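Local coordinates for possible substrate binding protein of ABC transporter system (Rhodopseudomonas palustris, PDB 3N0X), which probably binds a branched-chain amino acid or a related substrate and delivers it to an ABC transporter for import, at residues S338-K343 against L355-L361; M30-Y34 against W268-H273. One frame throughout, in Å; residues are numbered along the deposited sequence.

The two contacts illustrate how one fold is held by two kinds of contact. Contact 1 pairs a strand with a later, kinked one, and backbone hydrogen bonds set its register. Contact 2 joins two helices separated by more than 230 residues in the chain, and has no hydrogen bond between its segments: a selenomethionine and a tryptophan fill the gap. Both are partly buried. In contact 1 segment 338-343 is mostly buried, whereas residues 356-359 are exposed; contact 2 buries M30, L269 and H273 and keeps W268, Y34 and the glutamates nearer solvent. They share no secondary-structure element, and their centres lie 22 Å apart, with nearest atoms about 10 Å from each other.

Contact 1: S338-K343 against L355-L361; sequences SMYHFK and LEPVREL
A classic beta bulge shows how a strand can turn a corner without losing its partner. Residues 339-343 run antiparallel to 359-361 (151° between axes, closest approach 4.7 Å) and then to 355-357 (119°, 4.4 Å). M339 faces L361 (M339 N to L361 O 3.0 Å, L361 N to M339 O 2.7 Å), Y340 faces E360 in a non-hydrogen-bonded pair, and K343 faces E356 (K343 N to E356 O and E356 N to K343 O, 2.9 Å each). At H341 two residues oppose one: its O accepts V358 N (2.8 Å) and R359 N (3.2 Å), its N donates to R359 O (2.9 Å). F342 pairs with P357 without hydrogen bonds (CA to CA 4.7 Å), one residue out of step. V358 takes the bent phi/psi (-103/-50°) usual for a bulge's first residue.

H341, chi1 t, offers a ring face to V358 CB, 3.7 Å from the ring centroid (CH-pi); H341 NE2 hydrogen-bonds E251. On the same face M339 (mmm, end leading away) and L361 (mt) touch S132 of helix 126-137. F342 is p and L355 mt; L355 CD1 lies over the F342 ring, 4.2 Å from its centroid (CH-pi). Opposite, extended E360 (chi1, chi2 t) accepts S338 OG at OE2 (2.6 Å); a water 2.7 Å from Y340 OH donates weakly to E360 OE2 (2.9 Å). K343 reaches E251 and G249, R359 E365. The result is an antiparallel hairpin, kinked by a classic bulge, in the branched sheet of this type I periplasmic binding protein.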
loop_
_atom_site.group_PDB
_atom_site.type_symbol
_atom_site.label_atom_id
_atom_site.label_comp_id
_atom_site.label_asym_id
_atom_site.label_seq_id
_atom_site.Cartn_x
_atom_site.Cartn_y
_atom_site.Cartn_z
ATOM N N SER A 338 3.485 6.924 7.367
ATOM C CA SER A 338 2.824 6.292 8.491
ATOM C C SER A 338 2.091 5.065 8.058
ATOM O O SER A 338 1.716 4.961 6.915
ATOM C CB SER A 338 1.798 7.266 9.120
ATOM O OG SER A 338 2.404 8.380 9.719
HETATM N N MSE A 339 1.850 4.174 9.011
HETATM C CA MSE A 339 0.940 3.045 8.832
HETATM C C MSE A 339 0.103 2.964 10.131
HETATM O O MSE A 339 0.445 3.604 11.130
HETATM C CB MSE A 339 1.735 1.752 8.587
HETATM C CG MSE A 339 2.695 1.843 7.371
HETATM SE SE MSE A 339 1.877 1.799 5.652
HETATM C CE MSE A 339 1.446 -0.060 5.708
ATOM N N TYR A 340 -1.008 2.224 10.100
ATOM C CA TYR A 340 -2.002 2.318 11.189
ATOM C C TYR A 340 -2.262 0.986 11.866
ATOM O O TYR A 340 -2.690 0.040 11.224
ATOM C CB TYR A 340 -3.320 2.916 10.667
ATOM C CG TYR A 340 -3.069 4.231 9.954
ATOM C CD1 TYR A 340 -2.754 5.367 10.673
ATOM C CD2 TYR A 340 -3.102 4.302 8.560
ATOM C CE1 TYR A 340 -2.487 6.573 10.028
ATOM C CE2 TYR A 340 -2.821 5.489 7.915
ATOM C CZ TYR A 340 -2.533 6.616 8.628
ATOM O OH TYR A 340 -2.230 7.833 7.981
ATOM N N HIS A 341 -1.956 0.908 13.141
ATOM C CA HIS A 341 -2.293 -0.221 13.979
ATOM C C HIS A 341 -3.762 -0.043 14.351
ATOM O O HIS A 341 -4.137 0.941 14.976
ATOM C CB HIS A 341 -1.396 -0.199 15.239
ATOM C CG HIS A 341 -1.677 -1.276 16.259
ATOM N ND1 HIS A 341 -0.960 -1.329 17.438
ATOM C CD2 HIS A 341 -2.590 -2.287 16.316
ATOM C CE1 HIS A 341 -1.402 -2.347 18.165
ATOM N NE2 HIS A 341 -2.374 -2.964 17.505
ATOM N N PHE A 342 -4.573 -1.031 13.971
ATOM C CA PHE A 342 -6.058 -0.984 14.120
ATOM C C PHE A 342 -6.540 -2.130 14.980
ATOM O O PHE A 342 -5.815 -3.095 15.235
ATOM C CB PHE A 342 -6.770 -1.062 12.757
ATOM C CG PHE A 342 -6.574 -2.375 12.066
ATOM C CD1 PHE A 342 -7.365 -3.486 12.360
ATOM C CD2 PHE A 342 -5.573 -2.523 11.095
ATOM C CE1 PHE A 342 -7.139 -4.699 11.761
ATOM C CE2 PHE A 342 -5.367 -3.750 10.451
ATOM C CZ PHE A 342 -6.156 -4.851 10.791
ATOM N N LYS A 343 -7.794 -1.996 15.451
ATOM C CA LYS A 343 -8.524 -3.062 16.112
ATOM C C LYS A 343 -9.917 -3.122 15.460
ATOM O O LYS A 343 -10.583 -2.065 15.285
ATOM C CB LYS A 343 -8.632 -2.818 17.615
ATOM C CG LYS A 343 -9.254 -3.975 18.410
ATOM C CD LYS A 343 -9.182 -3.757 19.937
ATOM C CE LYS A 343 -9.508 -5.042 20.672
ATOM N NZ LYS A 343 -8.437 -6.096 20.504
ATOM N N LEU A 355 -12.317 -0.285 11.272
ATOM C CA LEU A 355 -10.959 -0.366 11.781
ATOM C C LEU A 355 -10.734 0.801 12.730
ATOM O O LEU A 355 -10.499 1.946 12.292
ATOM C CB LEU A 355 -9.925 -0.393 10.648
ATOM C CG LEU A 355 -10.116 -1.528 9.616
ATOM C CD1 LEU A 355 -8.887 -1.631 8.694
ATOM C CD2 LEU A 355 -10.431 -2.887 10.271
ATOM N N GLU A 356 -10.816 0.539 14.022
ATOM C CA GLU A 356 -10.591 1.562 15.017
ATOM C C GLU A 356 -9.085 1.756 15.251
ATOM O O GLU A 356 -8.335 0.799 15.222
ATOM C CB GLU A 356 -11.305 1.216 16.324
ATOM C CG GLU A 356 -12.822 1.229 16.085
ATOM C CD GLU A 356 -13.640 1.333 17.340
ATOM O OE1 GLU A 356 -13.310 0.592 18.304
ATOM O OE2 GLU A 356 -14.620 2.136 17.316
ATOM N N PRO A 357 -8.658 2.990 15.508
ATOM C CA PRO A 357 -7.243 3.254 15.708
ATOM C C PRO A 357 -6.755 2.736 17.061
ATOM O O PRO A 357 -7.411 2.944 18.083
ATOM C CB PRO A 357 -7.175 4.775 15.661
ATOM C CG PRO A 357 -8.483 5.217 16.132
ATOM C CD PRO A 357 -9.455 4.228 15.586
ATOM N N VAL A 358 -5.627 2.067 17.057
ATOM C CA VAL A 358 -4.886 1.761 18.285
ATOM C C VAL A 358 -3.693 2.711 18.373
ATOM O O VAL A 358 -3.507 3.343 19.397
ATOM C CB VAL A 358 -4.439 0.311 18.364
ATOM C CG1 VAL A 358 -3.668 0.035 19.657
ATOM C CG2 VAL A 358 -5.684 -0.647 18.281
ATOM N N ARG A 359 -2.909 2.824 17.292
ATOM C CA ARG A 359 -1.739 3.706 17.267
ATOM C C ARG A 359 -1.399 4.012 15.823
ATOM O O ARG A 359 -1.484 3.113 14.977
ATOM C CB ARG A 359 -0.520 3.012 17.889
ATOM C CG ARG A 359 0.671 3.975 18.121
ATOM C CD ARG A 359 1.953 3.203 18.474
ATOM N NE ARG A 359 3.134 4.089 18.458
ATOM C CZ ARG A 359 3.458 4.919 19.451
ATOM N NH1 ARG A 359 2.693 5.023 20.538
ATOM N NH2 ARG A 359 4.545 5.679 19.351
ATOM N N GLU A 360 -0.989 5.263 15.573
ATOM C CA GLU A 360 -0.377 5.629 14.293
ATOM C C GLU A 360 1.099 5.271 14.370
ATOM O O GLU A 360 1.808 5.754 15.236
ATOM C CB GLU A 360 -0.517 7.121 14.002
ATOM C CG GLU A 360 0.158 7.525 12.670
ATOM C CD GLU A 360 0.138 9.014 12.422
ATOM O OE1 GLU A 360 -0.457 9.751 13.257
ATOM O OE2 GLU A 360 0.761 9.462 11.426
ATOM N N LEU A 361 1.559 4.391 13.487
ATOM C CA LEU A 361 2.968 4.057 13.461
ATOM C C LEU A 361 3.650 5.082 12.560
ATOM O O LEU A 361 3.511 5.054 11.326
ATOM C CB LEU A 361 3.157 2.639 12.946
ATOM C CG LEU A 361 2.315 1.556 13.614
ATOM C CD1 LEU A 361 2.523 0.187 12.933
ATOM C CD2 LEU A 361 2.650 1.461 15.101
HETATM O O HOH W 1 -1.369 9.909 9.458
#

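Contact 2: M30-Y34 against W268-H273; sequences MGLEY and WLVTEH
Knob-into-hole packing between helices distant in sequence is the principle here, within the type I periplasmic binding fold expected of this family. The segments 30-34 and 268-273, parts of helices 18-35 and 264-277, have axes at 118° with a closest approach of 11.5 Å, a wide gap that large side chains fill. The nearest CA pairs are M30 with L269 (7.6 Å) and Y34 with W268 (8.5 Å).

W268, CA-to-CB toward the first helix, with chi1 t and chi2 81°, lays its indole against it. Its CZ3 lies 3.5 Å from M30 O, its CE3 3.7 Å from Y34 CD2 in an oblique aromatic pair (planes at 51°), and its CZ2 edge 3.5 Å from E33 OE2, a carboxylate also salt-bridged to R276. L269 turns its end inward, putting CD1 3.8 Å from M30 CE. E272 presents CB 3.8 Å from M30 CE, while its carboxylate, like that of E33, pairs with R276. H273, whose ND1 bonds A279 O, closes the hole around selenomethionine M30, the knob in its mtp rotamer: SE sits 4.0 Å from H273 CD2, oblique to the imidazole ring.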
loop_
_atom_site.group_PDB
_atom_site.type_symbol
_atom_site.label_atom_id
_atom_site.label_comp_id
_atom_site.label_asym_id
_atom_site.label_seq_id
_atom_site.Cartn_x
_atom_site.Cartn_y
_atom_site.Cartn_z
HETATM N N MSE A 30 -8.878 14.639 -7.403
HETATM C CA MSE A 30 -9.197 15.356 -6.154
HETATM C C MSE A 30 -7.945 15.938 -5.499
HETATM O O MSE A 30 -7.989 17.039 -4.934
HETATM C CB MSE A 30 -9.952 14.439 -5.183
HETATM C CG MSE A 30 -11.355 14.206 -5.655
HETATM SE SE MSE A 30 -12.425 13.170 -4.423
HETATM C CE MSE A 30 -12.642 14.517 -3.078
ATOM N N GLY A 31 -6.825 15.213 -5.560
ATOM C CA GLY A 31 -5.591 15.740 -5.045
ATOM C C GLY A 31 -5.055 16.962 -5.787
ATOM O O GLY A 31 -4.546 17.905 -5.168
ATOM N N LEU A 32 -5.184 16.942 -7.120
ATOM C CA LEU A 32 -4.753 18.080 -7.923
ATOM C C LEU A 32 -5.683 19.287 -7.663
ATOM O O LEU A 32 -5.240 20.444 -7.606
ATOM C CB LEU A 32 -4.734 17.710 -9.410
ATOM C CG LEU A 32 -3.697 16.657 -9.842
ATOM C CD1 LEU A 32 -3.915 16.230 -11.305
ATOM C CD2 LEU A 32 -2.235 17.212 -9.669
ATOM N N GLU A 33 -6.971 18.999 -7.532
ATOM C CA GLU A 33 -7.953 20.013 -7.148
ATOM C C GLU A 33 -7.555 20.655 -5.791
ATOM O O GLU A 33 -7.486 21.890 -5.629
ATOM C CB GLU A 33 -9.344 19.376 -7.081
ATOM C CG GLU A 33 -10.385 20.299 -6.419
ATOM C CD GLU A 33 -11.728 19.624 -6.197
ATOM O OE1 GLU A 33 -11.871 18.433 -6.575
ATOM O OE2 GLU A 33 -12.641 20.284 -5.628
ATOM N N TYR A 34 -7.279 19.805 -4.798
ATOM C CA TYR A 34 -6.898 20.309 -3.466
ATOM C C TYR A 34 -5.638 21.172 -3.565
ATOM O O TYR A 34 -5.584 22.291 -3.005
ATOM C CB TYR A 34 -6.679 19.144 -2.494
ATOM C CG TYR A 34 -6.289 19.591 -1.106
ATOM C CD1 TYR A 34 -4.956 19.746 -0.750
ATOM C CD2 TYR A 34 -7.265 19.814 -0.153
ATOM C CE1 TYR A 34 -4.615 20.192 0.549
ATOM C CE2 TYR A 34 -6.953 20.209 1.108
ATOM C CZ TYR A 34 -5.649 20.425 1.457
ATOM O OH TYR A 34 -5.419 20.834 2.756
ATOM N N TRP A 268 -10.869 16.908 4.349
ATOM C CA TRP A 268 -11.471 17.391 3.103
ATOM C C TRP A 268 -11.812 16.222 2.168
ATOM O O TRP A 268 -12.920 16.121 1.624
ATOM C CB TRP A 268 -10.538 18.412 2.420
ATOM C CG TRP A 268 -11.145 18.954 1.168
ATOM C CD1 TRP A 268 -12.075 19.959 1.076
ATOM C CD2 TRP A 268 -10.889 18.528 -0.166
ATOM N NE1 TRP A 268 -12.424 20.163 -0.233
ATOM C CE2 TRP A 268 -11.705 19.302 -1.023
ATOM C CE3 TRP A 268 -10.074 17.548 -0.722
ATOM C CZ2 TRP A 268 -11.717 19.126 -2.404
ATOM C CZ3 TRP A 268 -10.084 17.378 -2.105
ATOM C CH2 TRP A 268 -10.887 18.169 -2.929
ATOM N N LEU A 269 -10.864 15.316 2.010
ATOM C CA LEU A 269 -11.045 14.185 1.098
ATOM C C LEU A 269 -12.255 13.346 1.506
ATOM O O LEU A 269 -13.099 13.046 0.655
ATOM C CB LEU A 269 -9.789 13.342 1.068
ATOM C CG LEU A 269 -9.961 12.022 0.270
ATOM C CD1 LEU A 269 -10.300 12.227 -1.189
ATOM C CD2 LEU A 269 -8.659 11.213 0.411
ATOM N N VAL A 270 -12.337 13.003 2.781
ATOM C CA VAL A 270 -13.431 12.183 3.275
ATOM C C VAL A 270 -14.772 12.906 3.092
ATOM O O VAL A 270 -15.754 12.346 2.572
ATOM C CB VAL A 270 -13.205 11.700 4.718
ATOM C CG1 VAL A 270 -14.518 11.020 5.213
ATOM C CG2 VAL A 270 -12.027 10.732 4.776
ATOM N N THR A 271 -14.840 14.160 3.501
ATOM C CA THR A 271 -16.091 14.897 3.427
ATOM C C THR A 271 -16.567 15.093 1.998
ATOM O O THR A 271 -17.747 14.843 1.650
ATOM C CB THR A 271 -15.933 16.230 4.123
ATOM O OG1 THR A 271 -15.656 15.990 5.508
ATOM C CG2 THR A 271 -17.210 17.072 4.002
ATOM N N GLU A 272 -15.647 15.483 1.125
ATOM C CA GLU A 272 -16.019 15.761 -0.247
ATOM C C GLU A 272 -16.301 14.497 -1.031
ATOM O O GLU A 272 -17.163 14.474 -1.894
ATOM C CB GLU A 272 -14.919 16.591 -0.906
ATOM C CG GLU A 272 -15.364 17.272 -2.146
ATOM C CD GLU A 272 -16.548 18.241 -1.962
ATOM O OE1 GLU A 272 -16.584 19.007 -0.975
ATOM O OE2 GLU A 272 -17.423 18.229 -2.835
ATOM N N HIS A 273 -15.552 13.435 -0.744
ATOM C CA HIS A 273 -15.774 12.156 -1.413
ATOM C C HIS A 273 -17.154 11.642 -1.050
ATOM O O HIS A 273 -17.895 11.143 -1.903
ATOM C CB HIS A 273 -14.674 11.153 -1.045
ATOM C CG HIS A 273 -14.582 9.964 -1.963
ATOM N ND1 HIS A 273 -15.446 8.890 -1.878
ATOM C CD2 HIS A 273 -13.730 9.680 -2.988
ATOM C CE1 HIS A 273 -15.117 7.989 -2.791
ATOM N NE2 HIS A 273 -14.080 8.435 -3.481
#